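Local coordinates for protein alternansucrase (Leuconostoc mesenteroides, PDB 6HVG) that belongs to glycoside hydrolase family 70, carries choline-binding and putative cell wall binding repeats, and binds a calcium ion, at residues A[1322-1335]-A[1352-1366]. Numbering follows the deposited sequence.
Sequences NWYYFDKDGYMVRS and RNGNYYFMPNGVELR
Met1359 O takes two backbone N-H groups from opposite faces of its carbonyl plane: Ser1335 N at 3.1 Å, and Gly1362 N at 2.9 Å, which closes the type I turn 1359-1362. The first is nearly straight at hydrogen (166°), yet its donor stands well above that plane. A second backbone bond joins the segments where Glu1364 N reaches Trp1323 O at 2.9 Å. Between these two points a water bridges Tyr1325 N, Val1333 O and Gly1362 O, tying the two sides of the turn 1327-1330 to Gly1362. With CG anti to its carbonyl carbon (chi1 -58°), Phe1358 brings its ring against Tyr1325 and Val1333, which meet it from one side, Tyr1325 CB toward CZ and Val1333 CG1 near CD2. Farther out, the guanidinium of Arg1366 lies flat over one face of the Trp1323 indole, planes 20° apart, in a cation-pi stack with CZ 3.8 Å from the five-membered ring centroid. Arg1366 NE also makes a salt bridge to Glu1364 OE2, 3.2 Å away in the guanidinium plane, which helps fix the rotation of the stacked group. Successive aromatic-rich beta-hairpins connected by short loops are characteristic of choline-binding and related cell wall binding repeats.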
ATOM      1  N   ASN A1322     -33.248   4.861 -18.088  1.00 47.63           N
ATOM      2  CA  ASN A1322     -33.647   3.481 -18.299  1.00 45.48           C
ATOM      3  C   ASN A1322     -32.681   2.725 -19.191  1.00 43.05           C
ATOM      4  O   ASN A1322     -32.108   3.303 -20.109  1.00 46.09           O
ATOM      5  CB  ASN A1322     -35.055   3.407 -18.890  1.00 46.94           C
ATOM      6  CG  ASN A1322     -36.080   4.164 -18.067  1.00 47.95           C
ATOM      7  OD1 ASN A1322     -36.391   3.777 -16.943  1.00 51.38           O
ATOM      8  ND2 ASN A1322     -36.604   5.244 -18.618  1.00 46.44           N
ATOM      9  N   TRP A1323     -32.513   1.429 -18.918  1.00 40.55           N
ATOM     10  CA  TRP A1323     -31.607   0.587 -19.686  1.00 39.14           C
ATOM     11  C   TRP A1323     -32.367  -0.406 -20.520  1.00 39.02           C
ATOM     12  O   TRP A1323     -33.414  -0.913 -20.103  1.00 39.30           O
ATOM     13  CB  TRP A1323     -30.641  -0.158 -18.760  1.00 38.98           C
ATOM     14  CG  TRP A1323     -29.520   0.693 -18.284  1.00 38.53           C
ATOM     15  CD1 TRP A1323     -29.523   1.527 -17.192  1.00 37.70           C
ATOM     16  CD2 TRP A1323     -28.231   0.827 -18.887  1.00 37.95           C
ATOM     17  NE1 TRP A1323     -28.311   2.141 -17.073  1.00 37.05           N
ATOM     18  CE2 TRP A1323     -27.493   1.729 -18.093  1.00 36.27           C
ATOM     19  CE3 TRP A1323     -27.611   0.244 -20.001  1.00 38.57           C
ATOM     20  CZ2 TRP A1323     -26.185   2.098 -18.401  1.00 34.65           C
ATOM     21  CZ3 TRP A1323     -26.288   0.598 -20.290  1.00 37.49           C
ATOM     22  CH2 TRP A1323     -25.601   1.521 -19.496  1.00 35.21           C
ATOM     23  N   TYR A1324     -31.815  -0.696 -21.700  1.00 40.04           N
ATOM     24  CA  TYR A1324     -32.395  -1.646 -22.656  1.00 40.74           C
ATOM     25  C   TYR A1324     -31.323  -2.577 -23.217  1.00 40.32           C
ATOM     26  O   TYR A1324     -30.143  -2.217 -23.256  1.00 40.76           O
ATOM     27  CB  TYR A1324     -33.022  -0.871 -23.815  1.00 41.62           C
ATOM     28  CG  TYR A1324     -33.994   0.191 -23.364  1.00 39.60           C
ATOM     29  CD1 TYR A1324     -33.552   1.464 -23.056  1.00 38.86           C
ATOM     30  CD2 TYR A1324     -35.340  -0.091 -23.228  1.00 39.93           C
ATOM     31  CE1 TYR A1324     -34.422   2.433 -22.630  1.00 40.45           C
ATOM     32  CE2 TYR A1324     -36.227   0.870 -22.812  1.00 41.48           C
ATOM     33  CZ  TYR A1324     -35.768   2.126 -22.513  1.00 41.86           C
ATOM     34  OH  TYR A1324     -36.656   3.075 -22.078  1.00 43.02           O
ATOM     35  N   TYR A1325     -31.736  -3.765 -23.649  1.00 38.42           N
ATOM     36  CA  TYR A1325     -30.849  -4.646 -24.396  1.00 37.24           C
ATOM     37  C   TYR A1325     -31.388  -4.874 -25.819  1.00 38.41           C
ATOM     38  O   TYR A1325     -32.551  -5.212 -26.009  1.00 36.96           O
ATOM     39  CB  TYR A1325     -30.697  -5.989 -23.685  1.00 36.30           C
ATOM     40  CG  TYR A1325     -29.861  -6.931 -24.475  1.00 36.49           C
ATOM     41  CD1 TYR A1325     -28.508  -6.683 -24.680  1.00 38.00           C
ATOM     42  CD2 TYR A1325     -30.406  -8.042 -25.070  1.00 36.40           C
ATOM     43  CE1 TYR A1325     -27.740  -7.525 -25.456  1.00 37.28           C
ATOM     44  CE2 TYR A1325     -29.636  -8.886 -25.841  1.00 35.37           C
ATOM     45  CZ  TYR A1325     -28.317  -8.613 -26.034  1.00 36.38           C
ATOM     46  OH  TYR A1325     -27.540  -9.463 -26.777  1.00 42.65           O
ATOM     47  N   PHE A1326     -30.520  -4.681 -26.806  1.00 38.21           N
ATOM     48  CA  PHE A1326     -30.850  -4.914 -28.192  1.00 40.17           C
ATOM     49  C   PHE A1326     -30.153  -6.178 -28.669  1.00 42.66           C
ATOM     50  O   PHE A1326     -28.923  -6.280 -28.578  1.00 45.64           O
ATOM     51  CB  PHE A1326     -30.437  -3.698 -29.063  1.00 40.58           C
ATOM     52  CG  PHE A1326     -31.296  -2.495 -28.838  1.00 40.07           C
ATOM     53  CD1 PHE A1326     -31.127  -1.722 -27.722  1.00 39.42           C
ATOM     54  CD2 PHE A1326     -32.301  -2.163 -29.722  1.00 40.09           C
ATOM     55  CE1 PHE A1326     -31.933  -0.628 -27.494  1.00 39.87           C
ATOM     56  CE2 PHE A1326     -33.108  -1.069 -29.500  1.00 38.99           C
ATOM     57  CZ  PHE A1326     -32.929  -0.300 -28.383  1.00 38.41           C
ATOM     58  N   ASP A1327     -30.940  -7.113 -29.207  1.00 43.66           N
ATOM     59  CA  ASP A1327     -30.438  -8.427 -29.635  1.00 44.43           C
ATOM     60  C   ASP A1327     -29.597  -8.375 -30.907  1.00 45.99           C
ATOM     61  O   ASP A1327     -29.405  -7.307 -31.504  1.00 45.48           O
ATOM     62  CB  ASP A1327     -31.599  -9.435 -29.756  1.00 46.74           C
ATOM     63  CG  ASP A1327     -32.630  -9.072 -30.838  1.00 50.11           C
ATOM     64  OD1 ASP A1327     -32.258  -8.464 -31.864  1.00 51.82           O
ATOM     65  OD2 ASP A1327     -33.824  -9.421 -30.672  1.00 50.69           O
ATOM     66  N   LYS A1328     -29.091  -9.531 -31.313  1.00 51.51           N
ATOM     67  CA  LYS A1328     -28.306  -9.637 -32.534  1.00 56.81           C
ATOM     68  C   LYS A1328     -29.027  -9.082 -33.753  1.00 52.77           C
ATOM     69  O   LYS A1328     -28.400  -8.465 -34.614  1.00 55.07           O
ATOM     70  CB  LYS A1328     -27.971 -11.091 -32.794  1.00 66.06           C
ATOM     71  CG  LYS A1328     -26.996 -11.770 -31.836  1.00 76.94           C
ATOM     72  CD  LYS A1328     -26.853 -13.252 -32.192  1.00 90.16           C
ATOM     73  CE  LYS A1328     -28.201 -13.974 -32.428  1.00 91.97           C
ATOM     74  NZ  LYS A1328     -28.053 -15.414 -32.759  1.00 89.35           N
ATOM     75  N   ASP A1329     -30.340  -9.265 -33.813  1.00 51.08           N
ATOM     76  CA  ASP A1329     -31.152  -8.774 -34.953  1.00 52.68           C
ATOM     77  C   ASP A1329     -31.395  -7.267 -34.977  1.00 49.64           C
ATOM     78  O   ASP A1329     -31.841  -6.732 -35.975  1.00 53.79           O
ATOM     79  CB  ASP A1329     -32.489  -9.526 -34.991  1.00 55.80           C
ATOM     80  CG  ASP A1329     -32.310 -11.023 -35.281  1.00 56.74           C
ATOM     81  OD1 ASP A1329     -31.305 -11.401 -35.908  1.00 55.42           O
ATOM     82  OD2 ASP A1329     -33.171 -11.826 -34.884  1.00 61.83           O
ATOM     83  N   GLY A1330     -31.091  -6.595 -33.875  1.00 46.61           N
ATOM     84  CA  GLY A1330     -31.174  -5.145 -33.774  1.00 41.86           C
ATOM     85  C   GLY A1330     -32.447  -4.677 -33.100  1.00 41.60           C
ATOM     86  O   GLY A1330     -32.826  -3.513 -33.238  1.00 40.38           O
ATOM     87  N   TYR A1331     -33.097  -5.567 -32.350  1.00 40.84           N
ATOM     88  CA  TYR A1331     -34.390  -5.278 -31.745  1.00 42.55           C
ATOM     89  C   TYR A1331     -34.327  -5.326 -30.229  1.00 41.51           C
ATOM     90  O   TYR A1331     -33.775  -6.248 -29.661  1.00 45.23           O
ATOM     91  CB  TYR A1331     -35.465  -6.266 -32.254  1.00 44.04           C
ATOM     92  CG  TYR A1331     -35.937  -5.969 -33.662  1.00 46.31           C
ATOM     93  CD1 TYR A1331     -36.682  -4.838 -33.930  1.00 48.80           C
ATOM     94  CD2 TYR A1331     -35.611  -6.804 -34.731  1.00 47.77           C
ATOM     95  CE1 TYR A1331     -37.111  -4.555 -35.207  1.00 50.39           C
ATOM     96  CE2 TYR A1331     -36.026  -6.514 -36.016  1.00 48.77           C
ATOM     97  CZ  TYR A1331     -36.771  -5.393 -36.241  1.00 51.76           C
ATOM     98  OH  TYR A1331     -37.200  -5.094 -37.511  1.00 59.50           O
ATOM     99  N   MET A1332     -34.900  -4.319 -29.597  1.00 40.70           N
ATOM    100  CA  MET A1332     -35.052  -4.265 -28.158  1.00 40.86           C
ATOM    101  C   MET A1332     -35.754  -5.513 -27.666  1.00 41.81           C
ATOM    102  O   MET A1332     -36.706  -5.979 -28.287  1.00 47.68           O
ATOM    103  CB  MET A1332     -35.880  -3.022 -27.802  1.00 39.90           C
ATOM    104  CG  MET A1332     -36.200  -2.833 -26.349  1.00 41.06           C
ATOM    105  SD  MET A1332     -37.308  -1.444 -26.062  1.00 44.94           S
ATOM    106  CE  MET A1332     -36.239  -0.087 -26.508  1.00 42.88           C
ATOM    107  N   VAL A1333     -35.287  -6.056 -26.553  1.00 40.71           N
ATOM    108  CA  VAL A1333     -35.921  -7.219 -25.931  1.00 41.53           C
ATOM    109  C   VAL A1333     -37.000  -6.718 -24.998  1.00 43.02           C
ATOM    110  O   VAL A1333     -36.758  -5.798 -24.208  1.00 45.52           O
ATOM    111  CB  VAL A1333     -34.893  -8.062 -25.130  1.00 41.78           C
ATOM    112  CG1 VAL A1333     -35.569  -9.063 -24.206  1.00 40.26           C
ATOM    113  CG2 VAL A1333     -33.924  -8.758 -26.093  1.00 41.03           C
ATOM    114  N   ARG A1334     -38.179  -7.328 -25.083  1.00 44.46           N
ATOM    115  CA  ARG A1334     -39.343  -6.900 -24.313  1.00 46.60           C
ATOM    116  C   ARG A1334     -40.169  -8.107 -23.919  1.00 48.20           C
ATOM    117  O   ARG A1334     -40.295  -9.034 -24.692  1.00 53.48           O
ATOM    118  CB  ARG A1334     -40.216  -5.972 -25.178  1.00 50.16           C
ATOM    119  CG  ARG A1334     -39.495  -4.758 -25.774  1.00 52.00           C
ATOM    120  CD  ARG A1334     -40.425  -3.866 -26.585  1.00 52.70           C
ATOM    121  NE  ARG A1334     -40.814  -4.531 -27.819  1.00 51.46           N
ATOM    122  CZ  ARG A1334     -42.054  -4.658 -28.269  1.00 47.16           C
ATOM    123  NH1 ARG A1334     -43.086  -4.129 -27.620  1.00 47.26           N
ATOM    124  NH2 ARG A1334     -42.247  -5.322 -29.395  1.00 46.38           N
ATOM    125  N   SER A1335     -40.781  -8.081 -22.748  1.00 51.52           N
ATOM    126  CA  SER A1335     -41.588  -9.215 -22.309  1.00 54.16           C
ATOM    127  C   SER A1335     -42.940  -9.211 -22.993  1.00 59.93           C
ATOM    128  O   SER A1335     -43.568  -8.163 -23.179  1.00 63.64           O
ATOM    129  CB  SER A1335     -41.744  -9.229 -20.783  1.00 52.97           C
ATOM    130  OG  SER A1335     -42.519  -8.135 -20.310  1.00 54.08           O
ATOM    131  N   ARG A1352     -21.181  -8.262 -19.074  1.00 61.56           N
ATOM    132  CA  ARG A1352     -22.610  -8.023 -18.946  1.00 59.60           C
ATOM    133  C   ARG A1352     -23.455  -9.296 -19.061  1.00 52.75           C
ATOM    134  O   ARG A1352     -24.631  -9.265 -18.749  1.00 50.72           O
ATOM    135  CB  ARG A1352     -23.062  -6.968 -19.933  1.00 63.03           C
ATOM    136  CG  ARG A1352     -22.205  -5.709 -19.925  1.00 66.47           C
ATOM    137  CD  ARG A1352     -23.122  -4.515 -20.076  1.00 71.22           C
ATOM    138  NE  ARG A1352     -22.432  -3.307 -20.516  1.00 73.22           N
ATOM    139  CZ  ARG A1352     -22.825  -2.072 -20.209  1.00 74.02           C
ATOM    140  NH1 ARG A1352     -23.890  -1.871 -19.434  1.00 83.89           N
ATOM    141  NH2 ARG A1352     -22.150  -1.042 -20.673  1.00 68.64           N
ATOM    142  N   ASN A1353     -22.852 -10.430 -19.403  1.00 48.82           N
ATOM    143  CA  ASN A1353     -23.611 -11.688 -19.490  1.00 49.37           C
ATOM    144  C   ASN A1353     -24.294 -12.023 -18.184  1.00 50.50           C
ATOM    145  O   ASN A1353     -23.779 -11.710 -17.122  1.00 58.91           O
ATOM    146  CB  ASN A1353     -22.743 -12.850 -19.931  1.00 50.44           C
ATOM    147  CG  ASN A1353     -22.383 -12.786 -21.394  1.00 54.15           C
ATOM    148  OD1 ASN A1353     -22.676 -11.815 -22.077  1.00 65.73           O
ATOM    149  ND2 ASN A1353     -21.796 -13.837 -21.900  1.00 59.61           N
ATOM    150  N   GLY A1354     -25.492 -12.595 -18.266  1.00 49.06           N
ATOM    151  CA  GLY A1354     -26.310 -12.855 -17.088  1.00 47.70           C
ATOM    152  C   GLY A1354     -27.784 -12.945 -17.418  1.00 48.46           C
ATOM    153  O   GLY A1354     -28.160 -12.901 -18.581  1.00 50.48           O
ATOM    154  N   ASN A1355     -28.614 -13.063 -16.381  1.00 48.00           N
ATOM    155  CA  ASN A1355     -30.061 -13.106 -16.524  1.00 45.99           C
ATOM    156  C   ASN A1355     -30.687 -11.787 -16.144  1.00 46.04           C
ATOM    157  O   ASN A1355     -30.528 -11.308 -15.028  1.00 47.21           O
ATOM    158  CB  ASN A1355     -30.676 -14.220 -15.677  1.00 47.62           C
ATOM    159  CG  ASN A1355     -30.431 -15.604 -16.269  1.00 52.50           C
ATOM    160  OD1 ASN A1355     -30.167 -15.756 -17.460  1.00 53.83           O
ATOM    161  ND2 ASN A1355     -30.477 -16.622 -15.420  1.00 58.26           N
ATOM    162  N   TYR A1356     -31.435 -11.224 -17.087  1.00 46.18           N
ATOM    163  CA  TYR A1356     -32.063  -9.921 -16.916  1.00 43.73           C
ATOM    164  C   TYR A1356     -33.570 -10.015 -16.926  1.00 41.24           C
ATOM    165  O   TYR A1356     -34.115 -11.009 -17.389  1.00 45.20           O
ATOM    166  CB  TYR A1356     -31.586  -9.013 -18.026  1.00 44.07           C
ATOM    167  CG  TYR A1356     -30.129  -8.662 -17.918  1.00 46.06           C
ATOM    168  CD1 TYR A1356     -29.128  -9.517 -18.398  1.00 46.85           C
ATOM    169  CD2 TYR A1356     -29.736  -7.472 -17.321  1.00 47.56           C
ATOM    170  CE1 TYR A1356     -27.788  -9.167 -18.311  1.00 46.94           C
ATOM    171  CE2 TYR A1356     -28.395  -7.125 -17.210  1.00 45.55           C
ATOM    172  CZ  TYR A1356     -27.441  -7.961 -17.722  1.00 44.92           C
ATOM    173  OH  TYR A1356     -26.146  -7.601 -17.611  1.00 48.53           O
ATOM    174  N   TYR A1357     -34.230  -8.999 -16.387  1.00 38.30           N
ATOM    175  CA  TYR A1357     -35.687  -8.914 -16.387  1.00 39.47           C
ATOM    176  C   TYR A1357     -36.147  -7.680 -17.198  1.00 41.95           C
ATOM    177  O   TYR A1357     -36.050  -6.556 -16.722  1.00 44.37           O
ATOM    178  CB  TYR A1357     -36.154  -8.794 -14.950  1.00 38.33           C
ATOM    179  CG  TYR A1357     -37.641  -8.971 -14.700  1.00 38.80           C
ATOM    180  CD1 TYR A1357     -38.547  -8.003 -15.066  1.00 40.01           C
ATOM    181  CD2 TYR A1357     -38.124 -10.079 -14.019  1.00 38.89           C
ATOM    182  CE1 TYR A1357     -39.910  -8.163 -14.799  1.00 40.03           C
ATOM    183  CE2 TYR A1357     -39.468 -10.230 -13.729  1.00 38.49           C
ATOM    184  CZ  TYR A1357     -40.358  -9.289 -14.129  1.00 38.29           C
ATOM    185  OH  TYR A1357     -41.694  -9.461 -13.835  1.00 38.58           O
ATOM    186  N   PHE A1358     -36.604  -7.881 -18.429  1.00 44.41           N
ATOM    187  CA  PHE A1358     -37.086  -6.754 -19.250  1.00 44.46           C
ATOM    188  C   PHE A1358     -38.601  -6.642 -19.237  1.00 44.39           C
ATOM    189  O   PHE A1358     -39.294  -7.640 -19.364  1.00 42.57           O
ATOM    190  CB  PHE A1358     -36.595  -6.867 -20.686  1.00 44.24           C
ATOM    191  CG  PHE A1358     -35.119  -6.909 -20.797  1.00 44.58           C
ATOM    192  CD1 PHE A1358     -34.396  -5.760 -20.556  1.00 47.21           C
ATOM    193  CD2 PHE A1358     -34.450  -8.067 -21.102  1.00 44.45           C
ATOM    194  CE1 PHE A1358     -33.009  -5.740 -20.643  1.00 49.20           C
ATOM    195  CE2 PHE A1358     -33.061  -8.075 -21.181  1.00 47.42           C
ATOM    196  CZ  PHE A1358     -32.332  -6.909 -20.939  1.00 49.19           C
ATOM    197  N   MET A1359     -39.105  -5.414 -19.114  1.00 44.65           N
ATOM    198  CA  MET A1359     -40.536  -5.195 -18.981  1.00 45.75           C
ATOM    199  C   MET A1359     -41.195  -5.155 -20.358  1.00 44.15           C
ATOM    200  O   MET A1359     -40.526  -5.316 -21.370  1.00 45.82           O
ATOM    201  CB  MET A1359     -40.776  -3.932 -18.165  1.00 49.03           C
ATOM    202  CG  MET A1359     -40.092  -3.986 -16.794  1.00 51.43           C
ATOM    203  SD  MET A1359     -40.812  -2.796 -15.657  1.00 56.76           S
ATOM    204  CE  MET A1359     -39.432  -1.915 -14.971  1.00 61.50           C
ATOM    205  N   PRO A1360     -42.515  -5.010 -20.428  1.00 44.91           N
ATOM    206  CA  PRO A1360     -43.129  -5.029 -21.760  1.00 44.51           C
ATOM    207  C   PRO A1360     -42.666  -3.853 -22.636  1.00 46.35           C
ATOM    208  O   PRO A1360     -42.680  -3.970 -23.853  1.00 44.80           O
ATOM    209  CB  PRO A1360     -44.619  -4.919 -21.467  1.00 44.65           C
ATOM    210  CG  PRO A1360     -44.790  -5.323 -20.048  1.00 46.02           C
ATOM    211  CD  PRO A1360     -43.515  -4.966 -19.352  1.00 46.36           C
ATOM    212  N   ASN A1361     -42.264  -2.745 -22.004  1.00 44.77           N
ATOM    213  CA  ASN A1361     -41.694  -1.614 -22.710  1.00 44.47           C
ATOM    214  C   ASN A1361     -40.176  -1.678 -22.796  1.00 45.46           C
ATOM    215  O   ASN A1361     -39.526  -0.713 -23.205  1.00 42.53           O
ATOM    216  CB  ASN A1361     -42.123  -0.289 -22.068  1.00 46.50           C
ATOM    217  CG  ASN A1361     -41.688  -0.181 -20.636  1.00 47.14           C
ATOM    218  OD1 ASN A1361     -40.977  -1.041 -20.127  1.00 49.56           O
ATOM    219  ND2 ASN A1361     -42.134   0.856 -19.969  1.00 48.93           N
ATOM    220  N   GLY A1362     -39.591  -2.814 -22.394  1.00 47.44           N
ATOM    221  CA  GLY A1362     -38.152  -3.098 -22.619  1.00 46.17           C
ATOM    222  C   GLY A1362     -37.213  -2.555 -21.573  1.00 45.46           C
ATOM    223  O   GLY A1362     -36.007  -2.765 -21.670  1.00 49.55           O
ATOM    224  N   VAL A1363     -37.768  -1.892 -20.561  1.00 43.92           N
ATOM    225  CA  VAL A1363     -36.994  -1.345 -19.464  1.00 43.75           C
ATOM    226  C   VAL A1363     -36.439  -2.506 -18.638  1.00 43.38           C
ATOM    227  O   VAL A1363     -37.149  -3.463 -18.297  1.00 42.39           O
ATOM    228  CB  VAL A1363     -37.877  -0.476 -18.539  1.00 45.67           C
ATOM    229  CG1 VAL A1363     -37.094  -0.006 -17.326  1.00 46.64           C
ATOM    230  CG2 VAL A1363     -38.420   0.732 -19.282  1.00 45.01           C
ATOM    231  N   GLU A1364     -35.165  -2.412 -18.306  1.00 44.35           N
ATOM    232  CA  GLU A1364     -34.498  -3.413 -17.468  1.00 45.68           C
ATOM    233  C   GLU A1364     -34.770  -3.103 -15.994  1.00 44.93           C
ATOM    234  O   GLU A1364     -34.679  -1.939 -15.563  1.00 43.45           O
ATOM    235  CB  GLU A1364     -33.003  -3.462 -17.859  1.00 47.03           C
ATOM    236  CG  GLU A1364     -31.958  -3.687 -16.795  1.00 51.32           C
ATOM    237  CD  GLU A1364     -30.549  -3.705 -17.390  1.00 54.77           C
ATOM    238  OE1 GLU A1364     -30.395  -4.048 -18.582  1.00 57.45           O
ATOM    239  OE2 GLU A1364     -29.572  -3.392 -16.669  1.00 60.53           O
ATOM    240  N   LEU A1365     -35.179  -4.127 -15.240  1.00 46.24           N
ATOM    241  CA  LEU A1365     -35.397  -3.995 -13.791  1.00 47.72           C
ATOM    242  C   LEU A1365     -34.049  -4.026 -13.092  1.00 46.16           C
ATOM    243  O   LEU A1365     -33.189  -4.841 -13.438  1.00 40.27           O
ATOM    244  CB  LEU A1365     -36.284  -5.122 -13.263  1.00 48.25           C
ATOM    245  CG  LEU A1365     -36.669  -5.126 -11.782  1.00 49.72           C
ATOM    246  CD1 LEU A1365     -37.576  -3.959 -11.427  1.00 53.22           C
ATOM    247  CD2 LEU A1365     -37.356  -6.427 -11.421  1.00 50.88           C
ATOM    248  N   ARG A1366     -33.870  -3.108 -12.146  1.00 48.41           N
ATOM    249  CA  ARG A1366     -32.596  -2.931 -11.448  1.00 51.52           C
ATOM    250  C   ARG A1366     -32.809  -2.673  -9.968  1.00 53.59           C
ATOM    251  O   ARG A1366     -33.606  -1.801  -9.597  1.00 58.16           O
ATOM    252  CB  ARG A1366     -31.866  -1.723 -12.018  1.00 52.18           C
ATOM    253  CG  ARG A1366     -31.487  -1.827 -13.472  1.00 55.06           C
ATOM    254  CD  ARG A1366     -30.823  -0.534 -13.957  1.00 58.27           C
ATOM    255  NE  ARG A1366     -29.558  -0.905 -14.592  1.00 62.11           N
ATOM    256  CZ  ARG A1366     -28.416  -0.228 -14.508  1.00 68.57           C
ATOM    257  NH1 ARG A1366     -28.352   0.907 -13.810  1.00 68.97           N
ATOM    258  NH2 ARG A1366     -27.333  -0.695 -15.136  1.00 70.82           N
TER
HETATM  259  O   HOH W   1     -33.469   0.680 -16.178  1.00 50.00           O
HETATM  260  O   HOH W   2     -39.180   1.968 -22.621  1.00 35.09           O
HETATM  261  O   HOH W   3     -34.723  -3.961 -23.496  1.00 52.66           O